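Local coordinates for FrpC operon protein (Neisseria meningitidis, PDB 5EDF) that binds the RTX protein FrpC, is regulated by iron and is putatively involved in adhesion, at residues Ser64-Lys69 and Leu95-Asp100. Sequence-based numbering, arbitrary orientation.
Sequences SVYYKK and LDSVDD
Asp100 OD1 is gripped twice: Ser64 OG donates a hydrogen bond of 2.8 Å to Asp100 OD1, arriving nearly in line with the C-O bond, and Arg37 adds a salt bridge to the same oxygen. The serine hydroxyl can reach it because OG stands anti to its own carbonyl carbon (chi1 -57°), beside the backbone N. This pair illustrates side chains tying a non-hydrogen-bonded antiparallel position. One step along, at the hydrogen-bonded position, Val65 N donates to Asp99 O (2.9 Å) and Asp99 N to Val65 O (2.8 Å). Tyr66 faces Val98 next, with Val98 CG2 at the edge of the tyrosine ring, near its plane. Just before strand 98-105 begins, at the inverse gamma turn centred on Ser97, Tyr67 N donates to Ser97 O at 3.2 Å. Ser97 CB covers one face of the Tyr67 ring in a CH-pi contact, 3.8 Å from the centroid and displaced toward CE2 and CZ. On the other side of the ring plane from Ser97 CB, just beyond the CD2-CE2 bond, the Asp99 carboxylate approaches obliquely, its plane 19° from that of the ring; Asp99 OD2 is 3.3 Å from Tyr67 CD2. Both polar ends are satisfied elsewhere: Tyr211 and the backbone N of Phe196 and Ile197 hold the carboxylate, while Glu199 and the backbone N of Arg198 hold the Tyr67 hydroxyl. Helix 84-93 packs over the face bearing Ser64, Tyr66 and Asp100. Together these links join strands 61-70 and 98-105 within the large antiparallel sheet of FrpD, reported as a novel fold.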
loop_
_atom_site.group_PDB
_atom_site.type_symbol
_atom_site.label_atom_id
_atom_site.label_comp_id
_atom_site.label_asym_id
_atom_site.label_seq_id
_atom_site.Cartn_x
_atom_site.Cartn_y
_atom_site.Cartn_z
ATOM N N SER A 64 -2.038 7.231 3.779
ATOM C CA SER A 64 -1.832 7.645 2.403
ATOM C C SER A 64 -0.377 8.037 2.257
ATOM O O SER A 64 0.163 8.772 3.064
ATOM C CB SER A 64 -2.801 8.787 2.026
ATOM O OG SER A 64 -4.166 8.457 2.217
ATOM N N VAL A 65 0.266 7.506 1.223
ATOM C CA VAL A 65 1.666 7.795 0.936
ATOM C C VAL A 65 1.872 8.326 -0.471
ATOM O O VAL A 65 1.279 7.833 -1.441
ATOM C CB VAL A 65 2.562 6.577 1.142
ATOM C CG1 VAL A 65 2.603 6.123 2.621
ATOM C CG2 VAL A 65 2.105 5.389 0.267
ATOM N N TYR A 66 2.699 9.348 -0.575
ATOM C CA TYR A 66 3.166 9.819 -1.858
ATOM C C TYR A 66 4.333 8.947 -2.288
ATOM O O TYR A 66 5.252 8.690 -1.495
ATOM C CB TYR A 66 3.611 11.287 -1.757
ATOM C CG TYR A 66 4.294 11.870 -2.978
ATOM C CD1 TYR A 66 3.618 12.030 -4.170
ATOM C CD2 TYR A 66 5.603 12.257 -2.925
ATOM C CE1 TYR A 66 4.228 12.569 -5.275
ATOM C CE2 TYR A 66 6.205 12.826 -4.024
ATOM C CZ TYR A 66 5.521 12.954 -5.193
ATOM O OH TYR A 66 6.139 13.521 -6.320
ATOM N N TYR A 67 4.298 8.475 -3.528
ATOM C CA TYR A 67 5.413 7.668 -4.044
ATOM C C TYR A 67 6.146 8.472 -5.082
ATOM O O TYR A 67 5.549 9.181 -5.887
ATOM C CB TYR A 67 4.958 6.297 -4.551
ATOM C CG TYR A 67 4.131 6.299 -5.838
ATOM C CD1 TYR A 67 4.732 6.287 -7.073
ATOM C CD2 TYR A 67 2.745 6.351 -5.790
ATOM C CE1 TYR A 67 3.978 6.301 -8.233
ATOM C CE2 TYR A 67 1.986 6.343 -6.924
ATOM C CZ TYR A 67 2.595 6.313 -8.155
ATOM O OH TYR A 67 1.801 6.312 -9.289
ATOM N N LYS A 68 7.476 8.385 -5.001
ATOM C CA LYS A 68 8.361 9.239 -5.782
ATOM C C LYS A 68 9.563 8.486 -6.333
ATOM O O LYS A 68 10.200 7.709 -5.625
ATOM C CB LYS A 68 8.843 10.367 -4.856
ATOM C CG LYS A 68 9.691 11.410 -5.481
ATOM C CD LYS A 68 10.075 12.479 -4.484
ATOM C CE LYS A 68 11.170 12.071 -3.513
ATOM N NZ LYS A 68 11.647 13.231 -2.689
ATOM N N LYS A 69 9.917 8.765 -7.596
ATOM C CA LYS A 69 11.084 8.159 -8.221
ATOM C C LYS A 69 12.359 8.876 -7.749
ATOM O O LYS A 69 12.396 10.114 -7.725
ATOM C CB LYS A 69 10.940 8.279 -9.734
ATOM C CG LYS A 69 11.919 7.464 -10.533
ATOM C CD LYS A 69 11.568 5.999 -10.469
ATOM C CE LYS A 69 12.561 5.172 -11.250
ATOM N NZ LYS A 69 12.291 5.232 -12.714
ATOM N N LEU A 95 -6.631 11.802 -8.077
ATOM C CA LEU A 95 -5.857 11.606 -9.316
ATOM C C LEU A 95 -4.437 12.185 -9.229
ATOM O O LEU A 95 -4.076 13.153 -9.887
ATOM C CB LEU A 95 -6.607 12.131 -10.530
ATOM C CG LEU A 95 -7.980 11.500 -10.796
ATOM C CD1 LEU A 95 -8.499 12.030 -12.105
ATOM C CD2 LEU A 95 -7.956 9.951 -10.806
ATOM N N ASP A 96 -3.648 11.562 -8.375
ATOM C CA ASP A 96 -2.239 11.905 -8.230
ATOM C C ASP A 96 -1.519 10.666 -7.688
ATOM O O ASP A 96 -2.167 9.627 -7.462
ATOM C CB ASP A 96 -2.047 13.154 -7.347
ATOM C CG ASP A 96 -0.851 14.010 -7.769
ATOM O OD1 ASP A 96 0.257 13.477 -7.925
ATOM O OD2 ASP A 96 -1.012 15.233 -8.000
ATOM N N SER A 97 -0.194 10.761 -7.540
ATOM C CA SER A 97 0.657 9.622 -7.177
ATOM C C SER A 97 0.684 9.435 -5.678
ATOM O O SER A 97 1.725 9.535 -5.037
ATOM C CB SER A 97 2.074 9.800 -7.719
ATOM O OG SER A 97 2.669 10.964 -7.201
ATOM N N VAL A 98 -0.499 9.194 -5.125
ATOM C CA VAL A 98 -0.684 8.967 -3.711
ATOM C C VAL A 98 -1.479 7.674 -3.571
ATOM O O VAL A 98 -2.613 7.566 -4.070
ATOM C CB VAL A 98 -1.400 10.148 -3.033
ATOM C CG1 VAL A 98 -1.714 9.805 -1.581
ATOM C CG2 VAL A 98 -0.563 11.462 -3.144
ATOM N N ASP A 99 -0.877 6.718 -2.862
ATOM C CA ASP A 99 -1.475 5.405 -2.652
ATOM C C ASP A 99 -2.083 5.308 -1.253
ATOM O O ASP A 99 -1.562 5.893 -0.296
ATOM C CB ASP A 99 -0.407 4.315 -2.813
ATOM C CG ASP A 99 0.172 4.234 -4.189
ATOM O OD1 ASP A 99 -0.518 4.538 -5.175
ATOM O OD2 ASP A 99 1.362 3.814 -4.300
ATOM N N ASP A 100 -3.164 4.547 -1.129
ATOM C CA ASP A 100 -3.808 4.266 0.146
ATOM C C ASP A 100 -3.441 2.891 0.626
ATOM O O ASP A 100 -3.444 1.932 -0.162
ATOM C CB ASP A 100 -5.313 4.370 0.002
ATOM C CG ASP A 100 -5.755 5.787 -0.252
ATOM O OD1 ASP A 100 -5.531 6.630 0.618
ATOM O OD2 ASP A 100 -6.345 6.009 -1.327
HETATM O O HOH W 1 5.028 12.678 -8.734
#